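Side-chain contacts in probable glutathione S-transferase 5 (Caenorhabditis elegans, PDB 1ZL9), which conjugates reduced glutathione to a wide range of hydrophobic electrophiles and may help detoxify reactive oxygen species produced during bacterial infection: residues 47-50 and 54-57; 148-151 and 157-160; 161-166 and 187-192; 167-170 and 175-178. All blocks are in the same frame, centred on the assembly; numbering follows the deposited sequence.

Contact 1: residues 47-50 and 54-57; sequences AAPF and PFLE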
ATOM      1  N   ALA A  47      -3.683 -16.840  14.079  1.00 42.84           N
ATOM      2  CA  ALA A  47      -4.738 -16.885  13.078  1.00 39.88           C
ATOM      3  C   ALA A  47      -4.293 -15.898  11.975  1.00 35.53           C
ATOM      4  O   ALA A  47      -4.078 -16.292  10.843  1.00 37.38           O
ATOM      5  CB  ALA A  47      -6.118 -16.549  13.657  1.00 39.53           C
ATOM      6  N   ALA A  48      -4.039 -14.652  12.331  1.00 30.26           N
ATOM      7  CA  ALA A  48      -3.814 -13.630  11.318  1.00 27.04           C
ATOM      8  C   ALA A  48      -2.433 -13.783  10.667  1.00 24.29           C
ATOM      9  O   ALA A  48      -1.443 -13.889  11.376  1.00 23.77           O
ATOM     10  CB  ALA A  48      -3.983 -12.253  11.961  1.00 26.35           C
ATOM     11  N   PRO A  49      -2.353 -13.779   9.343  1.00 21.31           N
ATOM     12  CA  PRO A  49      -1.066 -13.892   8.643  1.00 21.28           C
ATOM     13  C   PRO A  49       0.060 -13.010   9.176  1.00 19.97           C
ATOM     14  O   PRO A  49       1.205 -13.466   9.290  1.00 20.05           O
ATOM     15  CB  PRO A  49      -1.424 -13.499   7.204  1.00 20.95           C
ATOM     16  CG  PRO A  49      -2.819 -14.032   7.056  1.00 19.35           C
ATOM     17  CD  PRO A  49      -3.474 -13.715   8.379  1.00 21.45           C
ATOM     18  N   PHE A  50      -0.261 -11.769   9.498  1.00 17.48           N
ATOM     19  CA  PHE A  50       0.710 -10.871  10.083  1.00 17.64           C
ATOM     20  C   PHE A  50       0.366 -10.427  11.472  1.00 17.53           C
ATOM     21  O   PHE A  50       0.815  -9.361  11.923  1.00 18.04           O
ATOM     22  CB  PHE A  50       0.930  -9.650   9.194  1.00 17.68           C
ATOM     23  CG  PHE A  50       1.212 -10.001   7.784  1.00 18.42           C
ATOM     24  CD1 PHE A  50       0.441  -9.440   6.756  1.00 17.99           C
ATOM     25  CD2 PHE A  50       2.212 -10.910   7.457  1.00 17.78           C
ATOM     26  CE1 PHE A  50       0.690  -9.732   5.431  1.00 15.92           C
ATOM     27  CE2 PHE A  50       2.488 -11.226   6.074  1.00 16.21           C
ATOM     28  CZ  PHE A  50       1.690 -10.657   5.073  1.00 16.12           C
ATOM     29  N   PRO A  54      -7.517  -6.139   9.524  1.00 13.97           N
ATOM     30  CA  PRO A  54      -8.365  -7.262   9.090  1.00 14.01           C
ATOM     31  C   PRO A  54      -7.678  -8.408   8.374  1.00 13.85           C
ATOM     32  O   PRO A  54      -6.534  -8.282   7.918  1.00 15.25           O
ATOM     33  CB  PRO A  54      -9.318  -6.568   8.089  1.00 13.78           C
ATOM     34  CG  PRO A  54      -8.446  -5.505   7.473  1.00 12.82           C
ATOM     35  CD  PRO A  54      -7.608  -5.007   8.585  1.00 13.11           C
ATOM     36  N   PHE A  55      -8.355  -9.549   8.317  1.00 15.00           N
ATOM     37  CA  PHE A  55      -8.023 -10.568   7.346  1.00 15.35           C
ATOM     38  C   PHE A  55      -9.297 -11.192   6.844  1.00 15.44           C
ATOM     39  O   PHE A  55     -10.335 -11.134   7.506  1.00 15.40           O
ATOM     40  CB  PHE A  55      -6.990 -11.601   7.854  1.00 15.83           C
ATOM     41  CG  PHE A  55      -7.502 -12.515   8.926  1.00 17.49           C
ATOM     42  CD1 PHE A  55      -8.180 -13.679   8.606  1.00 19.14           C
ATOM     43  CD2 PHE A  55      -7.316 -12.202  10.243  1.00 20.18           C
ATOM     44  CE1 PHE A  55      -8.646 -14.545   9.639  1.00 21.64           C
ATOM     45  CE2 PHE A  55      -7.726 -13.042  11.258  1.00 19.87           C
ATOM     46  CZ  PHE A  55      -8.384 -14.228  10.964  1.00 20.75           C
ATOM     47  N   LEU A  56      -9.230 -11.680   5.613  1.00 15.24           N
ATOM     48  CA  LEU A  56     -10.369 -12.241   4.930  1.00 15.59           C
ATOM     49  C   LEU A  56     -10.072 -13.718   4.729  1.00 16.74           C
ATOM     50  O   LEU A  56      -8.959 -14.077   4.386  1.00 17.43           O
ATOM     51  CB  LEU A  56     -10.548 -11.597   3.570  1.00 16.24           C
ATOM     52  CG  LEU A  56     -11.578 -12.197   2.642  1.00 16.41           C
ATOM     53  CD1 LEU A  56     -12.946 -11.748   3.118  1.00 19.18           C
ATOM     54  CD2 LEU A  56     -11.372 -11.821   1.176  1.00 19.88           C
ATOM     55  N   GLU A  57     -11.061 -14.543   4.967  1.00 17.49           N
ATOM     56  CA  GLU A  57     -10.974 -15.967   4.583  1.00 19.36           C
ATOM     57  C   GLU A  57     -11.839 -16.281   3.359  1.00 19.39           C
ATOM     58  O   GLU A  57     -13.022 -15.896   3.305  1.00 17.19           O
ATOM     59  CB  GLU A  57     -11.390 -16.812   5.763  1.00 20.16           C
ATOM     60  CG  GLU A  57     -10.334 -16.960   6.818  1.00 25.59           C
ATOM     61  CD  GLU A  57     -10.940 -17.541   8.120  1.00 31.40           C
ATOM     62  OE1 GLU A  57     -11.537 -16.818   8.958  1.00 30.98           O
ATOM     63  OE2 GLU A  57     -10.852 -18.751   8.290  1.00 39.18           O
TER

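Contact 2: residues 148-151 and 157-160; sequences GFLV and WIDL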
ATOM      1  N   GLY A 148     -17.904  13.008 -11.127  1.00 15.86           N
ATOM      2  CA  GLY A 148     -18.354  12.919  -9.746  1.00 14.75           C
ATOM      3  C   GLY A 148     -17.720  11.725  -8.982  1.00 13.86           C
ATOM      4  O   GLY A 148     -17.860  11.632  -7.754  1.00 13.67           O
ATOM      5  N   PHE A 149     -17.019  10.846  -9.691  1.00 14.81           N
ATOM      6  CA  PHE A 149     -16.301   9.761  -9.057  1.00 14.86           C
ATOM      7  C   PHE A 149     -14.836  10.113  -9.141  1.00 15.20           C
ATOM      8  O   PHE A 149     -14.400  10.907  -9.988  1.00 14.72           O
ATOM      9  CB  PHE A 149     -16.546   8.416  -9.773  1.00 14.48           C
ATOM     10  CG  PHE A 149     -17.982   7.992  -9.783  1.00 17.12           C
ATOM     11  CD1 PHE A 149     -18.792   8.258 -10.891  1.00 18.19           C
ATOM     12  CD2 PHE A 149     -18.539   7.278  -8.714  1.00 15.32           C
ATOM     13  CE1 PHE A 149     -20.128   7.844 -10.920  1.00 18.69           C
ATOM     14  CE2 PHE A 149     -19.931   6.854  -8.743  1.00 17.12           C
ATOM     15  CZ  PHE A 149     -20.707   7.161  -9.836  1.00 19.47           C
ATOM     16  N   LEU A 150     -14.051   9.468  -8.320  1.00 13.85           N
ATOM     17  CA  LEU A 150     -12.625   9.816  -8.196  1.00 13.72           C
ATOM     18  C   LEU A 150     -11.794   9.325  -9.362  1.00 14.77           C
ATOM     19  O   LEU A 150     -10.944  10.049  -9.836  1.00 13.99           O
ATOM     20  CB  LEU A 150     -12.057   9.268  -6.931  1.00 15.09           C
ATOM     21  CG  LEU A 150     -12.460  10.032  -5.679  1.00 13.45           C
ATOM     22  CD1 LEU A 150     -12.146   9.176  -4.466  1.00 13.15           C
ATOM     23  CD2 LEU A 150     -11.695  11.344  -5.532  1.00 15.49           C
ATOM     24  N   VAL A 151     -12.090   8.110  -9.843  1.00 14.32           N
ATOM     25  CA  VAL A 151     -11.449   7.551 -11.018  1.00 15.46           C
ATOM     26  C   VAL A 151     -12.450   7.097 -12.060  1.00 16.05           C
ATOM     27  O   VAL A 151     -13.261   6.168 -11.858  1.00 16.85           O
ATOM     28  CB  VAL A 151     -10.552   6.368 -10.649  1.00 13.78           C
ATOM     29  CG1 VAL A 151      -9.933   5.772 -11.878  1.00 15.90           C
ATOM     30  CG2 VAL A 151      -9.492   6.866  -9.717  1.00 17.19           C
ATOM     31  N   TRP A 157     -13.781   1.209  -5.544  1.00 13.49           N
ATOM     32  CA  TRP A 157     -13.680   1.058  -4.075  1.00 12.87           C
ATOM     33  C   TRP A 157     -13.023   2.254  -3.379  1.00 13.38           C
ATOM     34  O   TRP A 157     -13.284   2.503  -2.200  1.00 13.73           O
ATOM     35  CB  TRP A 157     -12.994  -0.259  -3.735  1.00 13.14           C
ATOM     36  CG  TRP A 157     -11.542  -0.386  -3.991  1.00 11.73           C
ATOM     37  CD1 TRP A 157     -10.946  -0.904  -5.063  1.00 13.76           C
ATOM     38  CD2 TRP A 157     -10.481  -0.065  -3.059  1.00 14.74           C
ATOM     39  NE1 TRP A 157      -9.571  -0.880  -4.913  1.00 14.59           N
ATOM     40  CE2 TRP A 157      -9.262  -0.373  -3.681  1.00 14.10           C
ATOM     41  CE3 TRP A 157     -10.457   0.466  -1.772  1.00 15.65           C
ATOM     42  CZ2 TRP A 157      -8.026  -0.272  -3.026  1.00 15.73           C
ATOM     43  CZ3 TRP A 157      -9.258   0.634  -1.157  1.00 14.77           C
ATOM     44  CH2 TRP A 157      -8.041   0.235  -1.768  1.00 16.68           C
ATOM     45  N   ILE A 158     -12.195   3.023  -4.086  1.00 12.81           N
ATOM     46  CA  ILE A 158     -11.586   4.173  -3.441  1.00 14.18           C
ATOM     47  C   ILE A 158     -12.650   5.234  -3.209  1.00 13.21           C
ATOM     48  O   ILE A 158     -12.554   5.959  -2.235  1.00 12.86           O
ATOM     49  CB  ILE A 158     -10.297   4.670  -4.190  1.00 14.51           C
ATOM     50  CG1 ILE A 158      -9.508   5.672  -3.315  1.00 16.98           C
ATOM     51  CG2 ILE A 158     -10.627   5.314  -5.569  1.00 16.67           C
ATOM     52  CD1 ILE A 158      -8.944   5.142  -2.017  1.00 17.97           C
ATOM     53  N   ASP A 159     -13.687   5.297  -4.058  1.00 13.66           N
ATOM     54  CA  ASP A 159     -14.850   6.158  -3.771  1.00 13.84           C
ATOM     55  C   ASP A 159     -15.496   5.767  -2.423  1.00 13.55           C
ATOM     56  O   ASP A 159     -15.882   6.613  -1.634  1.00 12.43           O
ATOM     57  CB  ASP A 159     -15.896   6.021  -4.827  1.00 14.52           C
ATOM     58  CG  ASP A 159     -15.505   6.636  -6.150  1.00 16.73           C
ATOM     59  OD1 ASP A 159     -15.113   7.850  -6.218  1.00 13.45           O
ATOM     60  OD2 ASP A 159     -15.665   5.958  -7.182  1.00 16.84           O
ATOM     61  N   LEU A 160     -15.671   4.459  -2.216  1.00 12.68           N
ATOM     62  CA  LEU A 160     -16.286   3.981  -0.990  1.00 13.79           C
ATOM     63  C   LEU A 160     -15.455   4.377   0.216  1.00 13.31           C
ATOM     64  O   LEU A 160     -16.021   4.834   1.228  1.00 14.38           O
ATOM     65  CB  LEU A 160     -16.483   2.437  -0.997  1.00 12.73           C
ATOM     66  CG  LEU A 160     -17.479   1.970  -2.054  1.00 12.71           C
ATOM     67  CD1 LEU A 160     -17.437   0.472  -2.234  1.00 14.96           C
ATOM     68  CD2 LEU A 160     -18.908   2.301  -1.802  1.00 12.54           C
TER
HETATM   69  O   HOH W   1     -13.877   5.935  -9.115  1.00 16.51           O

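Contact 3: residues 161-166 and 187-192; sequences AIAQHS and EKIQAI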
ATOM      1  N   ALA A 161     -14.157   4.154   0.130  1.00 12.68           N
ATOM      2  CA  ALA A 161     -13.260   4.440   1.256  1.00 13.46           C
ATOM      3  C   ALA A 161     -13.209   5.946   1.547  1.00 12.60           C
ATOM      4  O   ALA A 161     -13.338   6.379   2.719  1.00 11.48           O
ATOM      5  CB  ALA A 161     -11.835   3.844   1.065  1.00 12.70           C
ATOM      6  N   ILE A 162     -13.089   6.750   0.505  1.00 11.92           N
ATOM      7  CA  ILE A 162     -12.943   8.174   0.729  1.00 11.50           C
ATOM      8  C   ILE A 162     -14.268   8.777   1.206  1.00 11.50           C
ATOM      9  O   ILE A 162     -14.300   9.613   2.085  1.00 12.06           O
ATOM     10  CB  ILE A 162     -12.437   8.863  -0.583  1.00 11.22           C
ATOM     11  CG1 ILE A 162     -10.967   8.447  -0.921  1.00 10.17           C
ATOM     12  CG2 ILE A 162     -12.569  10.330  -0.502  1.00 12.14           C
ATOM     13  CD1 ILE A 162      -9.955   8.698   0.176  1.00 15.15           C
ATOM     14  N   ALA A 163     -15.380   8.397   0.585  1.00 11.44           N
ATOM     15  CA  ALA A 163     -16.677   8.857   1.062  1.00 12.44           C
ATOM     16  C   ALA A 163     -16.948   8.510   2.499  1.00 13.16           C
ATOM     17  O   ALA A 163     -17.474   9.324   3.242  1.00 12.57           O
ATOM     18  CB  ALA A 163     -17.832   8.331   0.214  1.00 12.18           C
ATOM     19  N   GLN A 164     -16.521   7.340   2.935  1.00 13.38           N
ATOM     20  CA  GLN A 164     -16.767   6.945   4.323  1.00 14.26           C
ATOM     21  C   GLN A 164     -15.876   7.776   5.302  1.00 15.38           C
ATOM     22  O   GLN A 164     -16.314   8.202   6.370  1.00 13.70           O
ATOM     23  CB  GLN A 164     -16.463   5.455   4.491  1.00 13.76           C
ATOM     24  CG  GLN A 164     -16.809   4.949   5.915  1.00 14.48           C
ATOM     25  CD  GLN A 164     -18.226   5.266   6.369  1.00 17.61           C
ATOM     26  OE1 GLN A 164     -18.455   6.078   7.308  1.00 21.87           O
ATOM     27  NE2 GLN A 164     -19.181   4.676   5.704  1.00 11.65           N
ATOM     28  N   HIS A 165     -14.660   8.050   4.887  1.00 14.96           N
ATOM     29  CA  HIS A 165     -13.738   8.919   5.692  1.00 16.52           C
ATOM     30  C   HIS A 165     -14.312  10.349   5.799  1.00 15.53           C
ATOM     31  O   HIS A 165     -14.464  10.904   6.878  1.00 14.03           O
ATOM     32  CB  HIS A 165     -12.317   8.923   5.094  1.00 16.89           C
ATOM     33  CG  HIS A 165     -11.323   9.713   5.912  1.00 24.08           C
ATOM     34  ND1 HIS A 165     -11.612  10.941   6.427  1.00 40.13           N
ATOM     35  CD2 HIS A 165     -10.081   9.438   6.349  1.00 37.03           C
ATOM     36  CE1 HIS A 165     -10.571  11.416   7.091  1.00 36.13           C
ATOM     37  NE2 HIS A 165      -9.638  10.529   7.066  1.00 27.07           N
ATOM     38  N   SER A 166     -14.726  10.907   4.656  1.00 16.41           N
ATOM     39  CA  SER A 166     -15.347  12.200   4.620  1.00 14.68           C
ATOM     40  C   SER A 166     -16.621  12.287   5.477  1.00 15.38           C
ATOM     41  O   SER A 166     -16.787  13.261   6.153  1.00 14.47           O
ATOM     42  CB  SER A 166     -15.655  12.645   3.203  1.00 14.61           C
ATOM     43  OG  SER A 166     -14.493  12.770   2.415  1.00 14.28           O
ATOM     44  N   GLU A 187     -21.782  12.627  -0.128  1.00 16.95           N
ATOM     45  CA  GLU A 187     -23.236  12.545  -0.237  1.00 17.87           C
ATOM     46  C   GLU A 187     -23.669  11.689  -1.397  1.00 17.49           C
ATOM     47  O   GLU A 187     -24.636  10.911  -1.249  1.00 17.79           O
ATOM     48  CB  GLU A 187     -23.866  13.949  -0.334  1.00 18.08           C
ATOM     49  CG  GLU A 187     -23.604  14.698   0.966  1.00 22.05           C
ATOM     50  CD  GLU A 187     -23.872  16.217   0.857  1.00 29.15           C
ATOM     51  OE1 GLU A 187     -23.976  16.866   1.922  1.00 33.09           O
ATOM     52  OE2 GLU A 187     -23.959  16.751  -0.272  1.00 27.25           O
ATOM     53  N   LYS A 188     -23.026  11.847  -2.574  1.00 16.42           N
ATOM     54  CA  LYS A 188     -23.336  11.033  -3.750  1.00 16.84           C
ATOM     55  C   LYS A 188     -23.080   9.493  -3.521  1.00 16.27           C
ATOM     56  O   LYS A 188     -23.901   8.622  -3.866  1.00 15.69           O
ATOM     57  CB  LYS A 188     -22.447  11.501  -4.935  1.00 17.98           C
ATOM     58  CG  LYS A 188     -22.539  10.680  -6.236  1.00 19.01           C
ATOM     59  CD  LYS A 188     -21.518  11.179  -7.288  1.00 20.95           C
ATOM     60  CE  LYS A 188     -21.570  10.397  -8.554  1.00 20.02           C
ATOM     61  NZ  LYS A 188     -22.963  10.260  -9.105  1.00 21.05           N
ATOM     62  N   ILE A 189     -21.902   9.154  -3.009  1.00 14.35           N
ATOM     63  CA  ILE A 189     -21.524   7.751  -2.884  1.00 13.35           C
ATOM     64  C   ILE A 189     -22.398   7.100  -1.772  1.00 13.84           C
ATOM     65  O   ILE A 189     -22.886   5.985  -1.910  1.00 14.07           O
ATOM     66  CB  ILE A 189     -20.024   7.638  -2.531  1.00 12.80           C
ATOM     67  CG1 ILE A 189     -19.125   8.197  -3.616  1.00 15.45           C
ATOM     68  CG2 ILE A 189     -19.667   6.154  -2.255  1.00 12.69           C
ATOM     69  CD1 ILE A 189     -19.329   7.662  -5.005  1.00 16.17           C
ATOM     70  N   GLN A 190     -22.631   7.838  -0.685  1.00 13.24           N
ATOM     71  CA  GLN A 190     -23.421   7.329   0.443  1.00 15.08           C
ATOM     72  C   GLN A 190     -24.947   7.214   0.228  1.00 15.50           C
ATOM     73  O   GLN A 190     -25.642   6.527   0.992  1.00 14.93           O
ATOM     74  CB  GLN A 190     -23.062   8.058   1.732  1.00 14.12           C
ATOM     75  CG  GLN A 190     -21.543   7.938   2.054  1.00 17.07           C
ATOM     76  CD  GLN A 190     -21.187   7.338   3.391  1.00 15.70           C
ATOM     77  OE1 GLN A 190     -20.277   6.469   3.494  1.00 20.79           O
ATOM     78  NE2 GLN A 190     -21.798   7.848   4.429  1.00 10.87           N
ATOM     79  N   ALA A 191     -25.425   7.880  -0.824  1.00 15.28           N
ATOM     80  CA  ALA A 191     -26.798   7.717  -1.332  1.00 15.62           C
ATOM     81  C   ALA A 191     -26.980   6.510  -2.285  1.00 15.75           C
ATOM     82  O   ALA A 191     -28.089   6.123  -2.541  1.00 15.69           O
ATOM     83  CB  ALA A 191     -27.286   9.034  -2.064  1.00 16.32           C
ATOM     84  N   ILE A 192     -25.913   5.884  -2.789  1.00 14.12           N
ATOM     85  CA  ILE A 192     -26.099   4.678  -3.586  1.00 13.78           C
ATOM     86  C   ILE A 192     -26.941   3.706  -2.776  1.00 13.78           C
ATOM     87  O   ILE A 192     -26.626   3.476  -1.612  1.00 14.94           O
ATOM     88  CB  ILE A 192     -24.716   4.069  -4.018  1.00 13.28           C
ATOM     89  CG1 ILE A 192     -24.013   5.048  -4.938  1.00 15.07           C
ATOM     90  CG2 ILE A 192     -24.933   2.677  -4.640  1.00 14.72           C
ATOM     91  CD1 ILE A 192     -22.561   4.721  -5.237  1.00 18.50           C
TER

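Contact 4: residues 167-170 and 175-178; sequences ADLI and DFSK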
ATOM      1  N   ALA A 167     -17.518  11.306   5.364  1.00 15.52           N
ATOM      2  CA  ALA A 167     -18.769  11.257   6.101  1.00 16.33           C
ATOM      3  C   ALA A 167     -18.466  11.209   7.606  1.00 16.64           C
ATOM      4  O   ALA A 167     -19.065  11.981   8.390  1.00 15.53           O
ATOM      5  CB  ALA A 167     -19.640  10.070   5.656  1.00 16.17           C
ATOM      6  N   ASP A 168     -17.477  10.403   7.986  1.00 15.83           N
ATOM      7  CA  ASP A 168     -17.070  10.377   9.400  1.00 16.84           C
ATOM      8  C   ASP A 168     -16.541  11.730   9.911  1.00 16.18           C
ATOM      9  O   ASP A 168     -16.939  12.206  10.975  1.00 16.51           O
ATOM     10  CB  ASP A 168     -16.053   9.272   9.615  1.00 18.45           C
ATOM     11  CG  ASP A 168     -16.684   7.885   9.565  1.00 22.42           C
ATOM     12  OD1 ASP A 168     -17.920   7.804   9.417  1.00 30.30           O
ATOM     13  OD2 ASP A 168     -16.066   6.816   9.663  1.00 34.47           O
ATOM     14  N   LEU A 169     -15.667  12.383   9.156  1.00 16.36           N
ATOM     15  CA  LEU A 169     -15.065  13.647   9.577  1.00 14.59           C
ATOM     16  C   LEU A 169     -16.163  14.674   9.669  1.00 16.58           C
ATOM     17  O   LEU A 169     -16.218  15.399  10.672  1.00 15.85           O
ATOM     18  CB  LEU A 169     -14.055  14.130   8.547  1.00 17.25           C
ATOM     19  CG  LEU A 169     -12.744  13.396   8.515  1.00 15.84           C
ATOM     20  CD1 LEU A 169     -11.881  14.032   7.464  1.00 19.92           C
ATOM     21  CD2 LEU A 169     -12.046  13.328   9.901  1.00 24.56           C
ATOM     22  N   ILE A 170     -17.067  14.711   8.677  1.00 15.45           N
ATOM     23  CA  ILE A 170     -18.188  15.676   8.730  1.00 16.81           C
ATOM     24  C   ILE A 170     -19.132  15.421   9.923  1.00 17.18           C
ATOM     25  O   ILE A 170     -19.531  16.363  10.644  1.00 16.62           O
ATOM     26  CB  ILE A 170     -18.981  15.685   7.373  1.00 16.38           C
ATOM     27  CG1 ILE A 170     -18.073  16.246   6.247  1.00 17.95           C
ATOM     28  CG2 ILE A 170     -20.327  16.457   7.522  1.00 20.13           C
ATOM     29  CD1 ILE A 170     -18.552  15.939   4.894  1.00 18.59           C
ATOM     30  N   ASP A 175     -14.729  20.534   9.412  1.00 23.80           N
ATOM     31  CA  ASP A 175     -15.066  21.690   8.550  1.00 25.11           C
ATOM     32  C   ASP A 175     -14.569  21.400   7.173  1.00 21.65           C
ATOM     33  O   ASP A 175     -13.368  21.239   6.982  1.00 22.60           O
ATOM     34  CB  ASP A 175     -14.348  22.943   9.050  1.00 26.84           C
ATOM     35  CG  ASP A 175     -14.591  24.163   8.156  1.00 31.04           C
ATOM     36  OD1 ASP A 175     -15.568  24.162   7.345  1.00 30.19           O
ATOM     37  OD2 ASP A 175     -13.827  25.166   8.229  1.00 40.78           O
ATOM     38  N   PHE A 176     -15.506  21.242   6.252  1.00 20.06           N
ATOM     39  CA  PHE A 176     -15.256  21.030   4.849  1.00 19.56           C
ATOM     40  C   PHE A 176     -15.392  22.264   3.979  1.00 19.28           C
ATOM     41  O   PHE A 176     -15.506  22.156   2.766  1.00 17.03           O
ATOM     42  CB  PHE A 176     -16.156  19.895   4.318  1.00 20.61           C
ATOM     43  CG  PHE A 176     -15.498  18.543   4.406  1.00 16.48           C
ATOM     44  CD1 PHE A 176     -15.050  18.086   5.633  1.00 21.75           C
ATOM     45  CD2 PHE A 176     -15.318  17.764   3.331  1.00 20.04           C
ATOM     46  CE1 PHE A 176     -14.428  16.812   5.747  1.00 18.96           C
ATOM     47  CE2 PHE A 176     -14.703  16.516   3.463  1.00 18.36           C
ATOM     48  CZ  PHE A 176     -14.253  16.092   4.670  1.00 15.81           C
ATOM     49  N   SER A 177     -15.260  23.440   4.593  1.00 18.60           N
ATOM     50  CA  SER A 177     -15.288  24.696   3.855  1.00 18.40           C
ATOM     51  C   SER A 177     -14.328  24.745   2.682  1.00 17.53           C
ATOM     52  O   SER A 177     -14.659  25.256   1.626  1.00 17.40           O
ATOM     53  CB  SER A 177     -14.989  25.862   4.786  1.00 19.65           C
ATOM     54  OG  SER A 177     -16.141  26.101   5.574  1.00 21.08           O
ATOM     55  N   LYS A 178     -13.136  24.202   2.829  1.00 18.33           N
ATOM     56  CA  LYS A 178     -12.158  24.243   1.762  1.00 18.26           C
ATOM     57  C   LYS A 178     -12.402  23.186   0.696  1.00 17.85           C
ATOM     58  O   LYS A 178     -11.799  23.219  -0.380  1.00 16.07           O
ATOM     59  CB  LYS A 178     -10.775  24.007   2.337  1.00 19.19           C
ATOM     60  CG  LYS A 178     -10.308  25.111   3.201  1.00 21.87           C
ATOM     61  CD  LYS A 178      -8.784  25.056   3.405  1.00 24.94           C
ATOM     62  CE  LYS A 178      -8.335  26.097   4.493  1.00 24.27           C
ATOM     63  NZ  LYS A 178      -6.908  26.399   4.194  1.00 27.45           N
TER

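Contact 1: residues 47-50 and 54-57
About half of the surface hidden here belongs to Phe55, and three small residues, Ala47, Ala48 and Pro49, are laid against it. The setting is the thioredoxin-like N-terminal domain of a glutathione transferase, where the loop after helix 39-44 returns to strand 55-58 through Pro54, whose preceding peptide bond is cis, a hallmark of this fold. The ring of Phe55 leaves the strand with CG between the backbone N and the carbonyl carbon (chi1 69°), a torsion that swings it over to the loop. Ala48 makes the closest approach: its methyl CB is 3.8 Å from CD2 of Phe55, and it meets the ring obliquely. Ala47 touches farther out, its CB 4.2 Å from the ring tip CZ of Phe55. Small methyls suit these places because the loop backbone must run close beside a bulky ring, while the compact proline ring lays CD beside Phe55. The glutathione site is near, with the side chain of Ala48 about 7 Å from the bound ligand, and Pro54 itself belongs to the pocket. Strand 4-9 adds Thr7 against Phe55, and Pro49 also leans on Lys62 and Ala64 of strand 61-64. The Pro49 and Phe55 side chains cross at about a right angle, and Pro49 meets its partner low on the stem, CD lying 4.1 Å from CB of Phe55.

Contact 2: residues 148-151 and 157-160
Phe149 brings the edge of its ring to the carboxylate of Asp159: OD2 of Asp159 lies at that edge, close to the ring plane, 3.5 Å from CD2 of Phe149, with ring and carboxylate planes 60° apart. Ring edges carry weakly positive hydrogens, so the approach is probably mildly favourable. Leu150 follows with its backbone N 2.9 Å from OD1 of Asp159, a fairly straight hydrogen bond (158°), although the position of OD1 is less certain than usual. The other oxygen, OD2, accepts from the backbone N of Thr156 just ahead of helix 157-171. This is one half of an N-capping box, in which the third residue of a helix binds back to the N-cap, as in other glutathione transferases. Aspartate suits both jobs: short, with CG anti to its carbonyl carbon (chi1 -71°), it folds back on its own helix start while its second oxygen holds the incoming loop. The side chain of Leu150 slides past that carboxylate in the opposite direction to Ile158, CD1 of Leu150 lying 4.3 Å from CG2 of Ile158. Val151 joins through a water, which accepts from its N at 2.9 Å and lies 2.6 Å from OD2 of Asp159.

Contact 3: residues 161-166 and 187-192
OE1 of Gln190 rests against helix 161-166, 3.6 Å from CA of Gln164, with the side-chain amide of Gln164 beside it. The two amide planes stand 63° apart and the side chains cross at about a right angle. Both chains bend at chi2, which folds their ends into the angle between the helices. The apolar half centres on Ala163. Its CB lies 3.6 Å from CB of Ile189 and 3.8 Å from CG2 of Ile189, a tight fit of a methyl against a beta-branched side chain. CG of Gln190 flanks the same methyl, 4.2 Å from CB of Ala163. Alanine suits the crossing, where the axes of segments 161-166 and 187-191 approach to 9.0 Å, crossing at -110°; a small residue leaves the backbones room to approach. Glutamine can pack its stem and still present a polar end. Helix 157-171 lies in the core of the all-helical C-terminal domain: helix 180-191 is on the Ala163 side, while on helix 119-145 Ile162 packs on Phe134 and Leu138, and the hydroxyl of Ser166 is hydrogen-bonded to that of Tyr135.

Contact 4: residues 167-170 and 175-178
Beyond the helical turn that carries Leu169 and Ile170 the chain doubles back as a loop and brings Phe176 against it, the nearest CA atoms being those of Ile170 and Asp175 at 6.8 Å. Ile170 covers one face of the Phe176 ring. Its CG1 lies 3.8 Å from the ring centroid of Phe176 and only 19° off the normal, a CH-pi contact, and its CD1 extends across the same ring to within 4.0 Å of CD2 of Phe176. With CG1 anti to the carbonyl carbon (chi1 -66°), the longer branch of Ile170 leads to the ring. Leu169 comes in at the ring edge, near its plane, with CB 3.9 Å from CE1 of Phe176. A flat aromatic suits this place because it can offer a face to one residue and an edge to the next. On the loop, Asp175 forms an Asx turn: its OD1 accepts from the backbone N of Ser177 at 2.9 Å and, through its syn lone pair, from OG of Ser177 at 2.7 Å. Phe131, Tyr135 and Leu182 also touch Phe176, and the contact joins the C-terminal part of helix 157-171 to the loop before helix 180-191. Between the two segments the attraction is dispersive and weakly CH-pi in nature, which suggests that close fit, more than directional bonding, places the ring, while the polar bonds at Asp175 shape the loop that presents it.

Contact 1 comes first along the chain, closing the short loop that enters strand 55-58 in the thioredoxin-like N-terminal domain. Its centre is about 26 Å from that of contact 2, on the opposite side of the chain's centre. The other three contacts share helix 157-171 in the C-terminal domain. Contact 2 closes the loop leading from helix 119-145 into that helix. Contact 3 then spans from the middle of it to the end of helix 180-191, and contact 4, which closes the turn between these two helices, is nested inside that larger loop. Contact 3 touches both contact 2, through Phe149 and Lys188, and contact 4, through Gln190 and Ala167.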